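Local coordinates for protein D-alanyl-lipoteichoic acid synthetase (Streptococcus pneumoniae, PDB 3BMA) that probably takes part in D-alanylation of lipoteichoic acid at the cell membrane, as a DltD-family member of the SGNH hydrolase clan, at residues A82-N85 / Q86-M90; Q279-L282 / T283-K287; L260-S263 / Q264-F267; V105-P108 / Q109-S112. The protein carries 1 engineered substitution. All coordinates share one frame; numbering follows the deposited sequence.

Contact 1 of 4, residues A82-N85 / Q86-M90; sequences ASLN and QYFGM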
# COMPACT_ATOMS: atom_id res chain seq x y z
N ALA C 82 -4.45 -22.80 28.37
CA ALA C 82 -3.70 -24.01 28.08
C ALA C 82 -2.72 -23.72 26.94
O ALA C 82 -2.35 -22.57 26.74
CB ALA C 82 -4.64 -25.14 27.71
N SER C 83 -2.33 -24.75 26.20
CA SER C 83 -1.23 -24.65 25.23
C SER C 83 -1.48 -23.74 24.03
O SER C 83 -0.54 -23.09 23.56
CB SER C 83 -0.77 -26.04 24.77
OG SER C 83 -0.31 -26.81 25.87
N LEU C 84 -2.72 -23.70 23.54
CA LEU C 84 -3.07 -22.81 22.42
C LEU C 84 -2.91 -21.34 22.83
O LEU C 84 -2.28 -20.57 22.10
CB LEU C 84 -4.48 -23.09 21.89
CG LEU C 84 -4.79 -22.55 20.48
CD1 LEU C 84 -3.98 -23.23 19.39
CD2 LEU C 84 -6.26 -22.67 20.16
N ASN C 85 -3.44 -20.97 23.99
CA ASN C 85 -3.22 -19.64 24.56
C ASN C 85 -1.75 -19.29 24.73
O ASN C 85 -1.31 -18.21 24.33
CB ASN C 85 -3.94 -19.48 25.90
CG ASN C 85 -5.32 -18.85 25.76
OD1 ASN C 85 -5.50 -17.87 25.04
ND2 ASN C 85 -6.29 -19.41 26.47
N GLN C 86 -0.99 -20.23 25.31
CA GLN C 86 0.43 -20.01 25.57
C GLN C 86 1.21 -19.80 24.28
O GLN C 86 2.01 -18.88 24.18
CB GLN C 86 1.05 -21.16 26.39
CG GLN C 86 0.49 -21.33 27.82
CD GLN C 86 0.79 -20.18 28.77
OE1 GLN C 86 1.52 -19.25 28.44
NE2 GLN C 86 0.22 -20.24 29.96
N TYR C 87 0.94 -20.65 23.28
CA TYR C 87 1.55 -20.53 21.96
C TYR C 87 1.39 -19.13 21.37
O TYR C 87 2.36 -18.55 20.89
CB TYR C 87 0.98 -21.57 20.99
CG TYR C 87 1.61 -21.50 19.62
CD1 TYR C 87 2.93 -21.92 19.42
CD2 TYR C 87 0.91 -21.00 18.53
CE1 TYR C 87 3.51 -21.86 18.17
CE2 TYR C 87 1.49 -20.92 17.27
CZ TYR C 87 2.80 -21.36 17.10
OH TYR C 87 3.39 -21.31 15.86
N PHE C 88 0.17 -18.61 21.42
CA PHE C 88 -0.13 -17.29 20.85
C PHE C 88 0.50 -16.16 21.66
O PHE C 88 0.97 -15.17 21.09
CB PHE C 88 -1.63 -17.09 20.68
CG PHE C 88 -2.21 -17.90 19.55
CD1 PHE C 88 -1.72 -17.75 18.26
CD2 PHE C 88 -3.25 -18.79 19.77
CE1 PHE C 88 -2.24 -18.50 17.21
CE2 PHE C 88 -3.78 -19.54 18.73
CZ PHE C 88 -3.27 -19.39 17.45
N GLY C 89 0.53 -16.32 22.98
CA GLY C 89 1.22 -15.38 23.86
C GLY C 89 2.72 -15.30 23.61
O GLY C 89 3.32 -14.23 23.74
N MET C 90 3.32 -16.44 23.24
CA MET C 90 4.76 -16.54 22.93
C MET C 90 5.15 -15.71 21.71
O MET C 90 6.23 -15.14 21.68
CB MET C 90 5.19 -18.00 22.72
CG MET C 90 5.30 -18.85 23.98
SD MET C 90 5.71 -20.59 23.65
CE MET C 90 4.92 -21.35 25.06
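The short buried helix 83-90, with its N-cap A82, makes this contact, A82 and L84 reaching forward to Q86 and F88. The A82 carbonyl opens the alpha-helical bonding: Q86 N meets A82 O at 3.1 Å. The next three bonds follow one residue at a time, Y87 N to S83 O, F88 N to L84 O and G89 N to N85 O. Q86 also touches the cap with its side chain, CG resting 3.3 Å from A82 O; the chain then bends at chi2 (-65°), and NE2 is held by L76 O. One turn along, L84 and F88 lie side by side and point the same way. L84 CG stands anti to the backbone N (chi1 -162°), whereas F88 CG sits beside its own N, and these settings bring L84 CG and CD1 against the CE2 corner of the F88 ring. Helices 118-124 and 141-153 pack on the same pair, and F125 and F133 meet the F88 ring edge-to-face. S83 OG hydrogen-bonds to Y104 OH and E274 OE2, tying the start of the helix to two neighbouring parts of the fold. In the L84-F88 pair, L84 CG comes within 3.6 Å of F88 CE2, with L84 CD1 3.8 Å from that same carbon, while F88 CD2 lies 3.1 Å from L84 O.

Contact 2 of 4, residues Q279-L282 / T283-K287; sequences QLVL and TQFSK
Q279 and T283 make the polar half of this one-turn contact, V281 and F285 the apolar half. Among the hydrogen bonds, two converge on Q279 O from one residue. T283 OG1 donates to Q279 O at 2.6 Å, nearly along the C=O axis, while T283 N reaches Q279 O at 3.2 Å from well above the carbonyl plane. A chi1 of -53° sets OG1 beside the backbone N, on the side of the preceding turn where Q279 O lies. Q284 N, F285 N and S286 N continue the pattern to L280 O, V281 O and L282 O.

A water extends the polar side: it accepts from Q279 NE2 at 3.0 Å and donates to T283 OG1 at 2.6 Å, joining two side chains that cross at about a right angle. T283 OG1 is therefore both donor and acceptor. The amide of Q279 is gripped further by Q328 and Q324, which would fix its rotation.

The apolar contact is a CH-pi interaction. V281 and F285 run side by side, and V281 CG1 sits over one face of the ring, 3.9 Å from its centroid and 21° off the normal, offset toward the rim. L282 CD2 approaches F285 CD2 more loosely, at 4.5 Å. F294 of strand 291-296 touches both L282 and F285. A threonine hydroxyl bonded to the carbonyl one turn back is a familiar feature of alpha-helices; here helix 274-287 packs on strand 291-296 of the parallel sheet.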
# COMPACT_ATOMS: atom_id res chain seq x y z
N GLN C 279 1.91 -29.75 20.96
CA GLN C 279 2.88 -29.81 19.88
C GLN C 279 3.23 -28.45 19.26
O GLN C 279 4.30 -28.28 18.69
CB GLN C 279 2.41 -30.81 18.81
CG GLN C 279 3.47 -31.25 17.81
CD GLN C 279 4.74 -31.80 18.45
OE1 GLN C 279 4.70 -32.40 19.53
NE2 GLN C 279 5.86 -31.61 17.78
N LEU C 280 2.32 -27.48 19.37
CA LEU C 280 2.60 -26.10 18.93
C LEU C 280 3.66 -25.46 19.81
O LEU C 280 4.61 -24.86 19.31
CB LEU C 280 1.33 -25.25 18.95
CG LEU C 280 0.30 -25.54 17.87
CD1 LEU C 280 -0.97 -24.80 18.16
CD2 LEU C 280 0.84 -25.15 16.51
N VAL C 281 3.47 -25.58 21.12
CA VAL C 281 4.40 -25.07 22.12
C VAL C 281 5.80 -25.69 21.95
O VAL C 281 6.79 -24.96 21.86
CB VAL C 281 3.83 -25.31 23.54
CG1 VAL C 281 4.91 -25.19 24.61
CG2 VAL C 281 2.69 -24.34 23.82
N LEU C 282 5.86 -27.02 21.87
CA LEU C 282 7.12 -27.76 21.75
C LEU C 282 7.91 -27.38 20.51
O LEU C 282 9.14 -27.28 20.56
CB LEU C 282 6.89 -29.28 21.79
CG LEU C 282 6.18 -29.85 23.02
CD1 LEU C 282 5.99 -31.35 22.90
CD2 LEU C 282 6.91 -29.50 24.31
N THR C 283 7.19 -27.17 19.40
CA THR C 283 7.77 -26.69 18.14
C THR C 283 8.38 -25.31 18.31
O THR C 283 9.49 -25.05 17.83
CB THR C 283 6.72 -26.65 17.01
OG1 THR C 283 6.09 -27.93 16.90
CG2 THR C 283 7.37 -26.32 15.67
N GLN C 284 7.67 -24.42 19.02
CA GLN C 284 8.18 -23.09 19.31
C GLN C 284 9.42 -23.14 20.20
O GLN C 284 10.37 -22.38 20.00
CB GLN C 284 7.10 -22.20 19.93
CG GLN C 284 7.41 -20.71 19.85
CD GLN C 284 7.76 -20.27 18.44
OE1 GLN C 284 6.94 -20.36 17.52
NE2 GLN C 284 8.98 -19.79 18.25
N PHE C 285 9.41 -24.06 21.17
CA PHE C 285 10.55 -24.30 22.04
C PHE C 285 11.79 -24.78 21.27
O PHE C 285 12.91 -24.42 21.61
CB PHE C 285 10.20 -25.32 23.14
CG PHE C 285 9.36 -24.75 24.26
CD1 PHE C 285 9.05 -23.39 24.33
CD2 PHE C 285 8.90 -25.59 25.28
CE1 PHE C 285 8.30 -22.88 25.38
CE2 PHE C 285 8.15 -25.08 26.34
CZ PHE C 285 7.84 -23.73 26.39
N SER C 286 11.56 -25.58 20.23
CA SER C 286 12.63 -26.08 19.38
C SER C 286 13.20 -25.00 18.47
O SER C 286 14.42 -24.90 18.31
CB SER C 286 12.13 -27.27 18.55
OG SER C 286 13.12 -27.75 17.66
N LYS C 287 12.31 -24.20 17.87
CA LYS C 287 12.70 -23.11 16.97
C LYS C 287 13.45 -22.00 17.71
O LYS C 287 14.41 -21.44 17.18
CB LYS C 287 11.47 -22.50 16.31
CG LYS C 287 10.82 -23.35 15.22
CD LYS C 287 9.48 -22.75 14.84
CE LYS C 287 8.88 -23.43 13.64
NZ LYS C 287 7.65 -22.73 13.18
O HOH W 1 6.59 -29.95 15.38

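Contact 3 of 4, residues L260-S263 / Q264-F267; sequences LKDS and QKSF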
# COMPACT_ATOMS: atom_id res chain seq x y z
N LEU C 260 -21.21 -35.17 43.73
CA LEU C 260 -19.81 -35.31 43.31
C LEU C 260 -19.23 -36.71 43.53
O LEU C 260 -18.18 -37.04 42.98
CB LEU C 260 -18.93 -34.26 44.01
CG LEU C 260 -19.01 -32.79 43.56
CD1 LEU C 260 -18.21 -31.90 44.50
CD2 LEU C 260 -18.54 -32.61 42.11
N LYS C 261 -19.92 -37.52 44.35
CA LYS C 261 -19.55 -38.91 44.60
C LYS C 261 -19.70 -39.75 43.33
O LYS C 261 -20.78 -39.80 42.73
CB LYS C 261 -20.41 -39.48 45.73
CG LYS C 261 -20.25 -40.98 46.01
CD LYS C 261 -19.12 -41.27 46.99
CE LYS C 261 -19.36 -42.55 47.78
NZ LYS C 261 -19.35 -43.77 46.93
N ASP C 262 -18.59 -40.40 42.94
CA ASP C 262 -18.48 -41.20 41.71
C ASP C 262 -18.78 -40.45 40.40
O ASP C 262 -19.26 -41.06 39.43
CB ASP C 262 -19.25 -42.52 41.80
CG ASP C 262 -18.53 -43.57 42.63
OD1 ASP C 262 -17.28 -43.56 42.66
OD2 ASP C 262 -19.22 -44.42 43.24
N SER C 263 -18.50 -39.15 40.39
CA SER C 263 -18.75 -38.28 39.24
C SER C 263 -17.74 -38.52 38.12
O SER C 263 -18.09 -38.49 36.94
CB SER C 263 -18.73 -36.81 39.66
OG SER C 263 -18.61 -35.95 38.54
N GLN C 264 -16.49 -38.74 38.50
CA GLN C 264 -15.42 -38.88 37.52
C GLN C 264 -15.09 -40.35 37.21
O GLN C 264 -13.95 -40.68 36.86
CB GLN C 264 -14.19 -38.10 37.99
CG GLN C 264 -14.48 -36.62 38.27
CD GLN C 264 -13.32 -35.86 38.90
OE1 GLN C 264 -12.39 -36.45 39.45
NE2 GLN C 264 -13.38 -34.54 38.83
N LYS C 265 -16.11 -41.21 37.30
CA LYS C 265 -15.95 -42.66 37.12
C LYS C 265 -15.60 -43.10 35.70
O LYS C 265 -14.95 -44.13 35.51
CB LYS C 265 -17.18 -43.42 37.62
CG LYS C 265 -17.00 -44.02 39.00
CD LYS C 265 -17.82 -45.29 39.15
CE LYS C 265 -17.22 -46.22 40.19
NZ LYS C 265 -17.80 -47.59 40.12
N SER C 266 -16.03 -42.32 34.70
CA SER C 266 -15.72 -42.61 33.30
C SER C 266 -14.90 -41.49 32.64
O SER C 266 -14.80 -41.42 31.41
CB SER C 266 -17.00 -42.91 32.50
OG SER C 266 -17.82 -41.76 32.38
N PHE C 267 -14.32 -40.63 33.48
CA PHE C 267 -13.40 -39.57 33.06
C PHE C 267 -12.09 -40.15 32.53
O PHE C 267 -11.44 -40.94 33.22
CB PHE C 267 -13.07 -38.65 34.25
CG PHE C 267 -13.97 -37.44 34.38
CD1 PHE C 267 -13.43 -36.22 34.76
CD2 PHE C 267 -15.34 -37.52 34.12
CE1 PHE C 267 -14.23 -35.08 34.89
CE2 PHE C 267 -16.15 -36.39 34.24
CZ PHE C 267 -15.59 -35.17 34.63
O HOH W 2 -17.73 -40.10 34.60
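K265 lays its aliphatic chain alongside D262, the two side chains pointing the same way from the surface loop between helices 246-253 and 274-287. K265 CB starts 3.6 Å from D262 O. K265 CG lies 3.7 Å from D262 OD1 and also touches D262 CB. K265 CD comes to 3.9 Å from D262 CG, and K265 CE ends the run 3.6 Å from D262 OD1. Beyond CG the lysine is extended (chi2 -150°), which keeps the methylenes beside the aspartate and carries NZ past it: K265 NZ stays 4.7 Å from D262 OD2, not in contact. The other lysine, K261, forms only a long salt bridge to D262 OD2. D262 belongs to the type II beta turn from L260 to S263, which is closed by a weak backbone bond from S263 N to L260 O.

After the turn a water bridges S263 O and S266 N, donating to the first and accepting from the second at 2.8 Å. Q264 packs its CG over one face of the F267 ring, offset toward the rim. Backbone bonds of D262 with Y306 and Q264 with A307 join the loop to helix 301-307.

No direct hydrogen bond joins 260-263 to 264-267; the water-mediated link is separate from the D262-K265 pairing. That pairing rests on methylenes packed against a carboxylate, probably with a modest electrostatic attraction between separated charges.

Contact 4 of 4, residues V105-P108 / Q109-S112; sequences VISP and QWFS
The turn leaving the C-terminal end of strand 101-105, central in the parallel sheet, folds W110 back over S107 through a short 3-10 segment. S107 CB sits over one face of the indole, 3.6 Å from the centroid of the five-membered ring and 15° off its normal, a CH-pi contact. W110 CG lies beside its backbone N (chi1 -54°), which swings the ring back along the chain until CH2 is 3.2 Å from V105 O. V105 CG1 meets the same CH2, the two side chains crossing at about a right angle.

F111 uses its edge instead. S107 O lies in the ring plane, 3.3 Å from F111 CD1, and I106 CG2 also approaches near that plane, 3.5 Å from F111 CE1. I321 touches both I106 and F111 on the side of helix 311-326.

Two backbone bonds tighten the turn: W110 N to S107 O at 3.1 Å and F111 N to P108 O at the same length. F111 then centres an inverse gamma turn. A water bonds S107 OG and, weakly, Q109 N, and Q109 CG lies 3.3 Å from S107 OG.

S107 thus serves three ways: its CB packs on the indole face, its OG holds a water, and its carbonyl accepts W110 N while facing the F111 edge, where the ring's slightly positive C-H rim probably favours the oxygen.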
# COMPACT_ATOMS: atom_id res chain seq x y z
N VAL C 105 4.15 -25.70 33.08
CA VAL C 105 3.24 -26.65 33.73
C VAL C 105 2.42 -27.38 32.66
O VAL C 105 1.92 -26.75 31.73
CB VAL C 105 2.31 -25.92 34.73
CG1 VAL C 105 1.17 -26.81 35.20
CG2 VAL C 105 3.12 -25.42 35.90
N ILE C 106 2.32 -28.70 32.77
CA ILE C 106 1.43 -29.49 31.92
C ILE C 106 0.49 -30.30 32.81
O ILE C 106 0.86 -31.36 33.32
CB ILE C 106 2.17 -30.48 31.00
CG1 ILE C 106 3.29 -29.80 30.20
CG2 ILE C 106 1.20 -31.14 30.03
CD1 ILE C 106 4.08 -30.78 29.35
N SER C 107 -0.72 -29.79 33.01
CA SER C 107 -1.70 -30.48 33.83
C SER C 107 -2.48 -31.48 32.98
O SER C 107 -3.03 -31.11 31.94
CB SER C 107 -2.64 -29.49 34.51
OG SER C 107 -3.54 -30.16 35.36
N PRO C 108 -2.49 -32.76 33.40
CA PRO C 108 -3.23 -33.82 32.71
C PRO C 108 -4.75 -33.59 32.61
O PRO C 108 -5.39 -34.16 31.73
CB PRO C 108 -2.92 -35.07 33.54
CG PRO C 108 -1.62 -34.75 34.21
CD PRO C 108 -1.73 -33.30 34.54
N GLN C 109 -5.31 -32.76 33.49
CA GLN C 109 -6.74 -32.46 33.43
C GLN C 109 -7.12 -31.47 32.32
O GLN C 109 -8.30 -31.32 32.00
CB GLN C 109 -7.29 -32.03 34.80
CG GLN C 109 -6.83 -30.66 35.31
CD GLN C 109 -7.88 -29.58 35.12
OE1 GLN C 109 -7.57 -28.49 34.62
NE2 GLN C 109 -9.11 -29.86 35.52
N TRP C 110 -6.12 -30.81 31.71
CA TRP C 110 -6.34 -30.00 30.50
C TRP C 110 -6.56 -30.91 29.30
O TRP C 110 -6.96 -30.44 28.23
CB TRP C 110 -5.14 -29.11 30.16
CG TRP C 110 -4.65 -28.18 31.23
CD1 TRP C 110 -5.32 -27.76 32.35
CD2 TRP C 110 -3.38 -27.52 31.24
NE1 TRP C 110 -4.52 -26.90 33.07
CE2 TRP C 110 -3.33 -26.73 32.41
CE3 TRP C 110 -2.27 -27.53 30.38
CZ2 TRP C 110 -2.22 -25.96 32.75
CZ3 TRP C 110 -1.17 -26.75 30.72
CH2 TRP C 110 -1.15 -25.98 31.89
N PHE C 111 -6.29 -32.20 29.47
CA PHE C 111 -6.37 -33.14 28.37
C PHE C 111 -7.75 -33.81 28.31
O PHE C 111 -7.86 -35.02 28.12
CB PHE C 111 -5.20 -34.13 28.41
CG PHE C 111 -3.86 -33.50 28.12
CD1 PHE C 111 -3.17 -32.80 29.11
CD2 PHE C 111 -3.29 -33.59 26.85
CE1 PHE C 111 -1.94 -32.21 28.84
CE2 PHE C 111 -2.05 -33.01 26.58
CZ PHE C 111 -1.37 -32.31 27.58
N SER C 112 -8.79 -32.98 28.45
CA SER C 112 -10.18 -33.39 28.35
C SER C 112 -10.55 -33.68 26.90
O SER C 112 -9.85 -33.25 25.98
CB SER C 112 -11.09 -32.30 28.92
OG SER C 112 -12.46 -32.57 28.68
O HOH W 3 -4.41 -32.76 36.41

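In the fold
Along the chain the order is contact 1, contact 4, contact 3, contact 2. Contact 1 on helix 83-90 and contact 2 on helix 274-287 have centres about 11 Å apart and touch directly: L84 and Y87 pack on L280, and M90 on F285. Contact 4 follows strand 101-105 of the five-stranded parallel sheet; its W110 meets A82 of contact 1, the centres about 14 Å apart. Contact 3 precedes contact 2 in the chain, yet their centres are about 34 Å apart; from contact 4 it is about 17 Å between centres. Contacts 1, 2 and 4 are buried, on two helices and a turn beside the sheet, consistent with an SGNH-hydrolase relative, while contact 3 is at the surface.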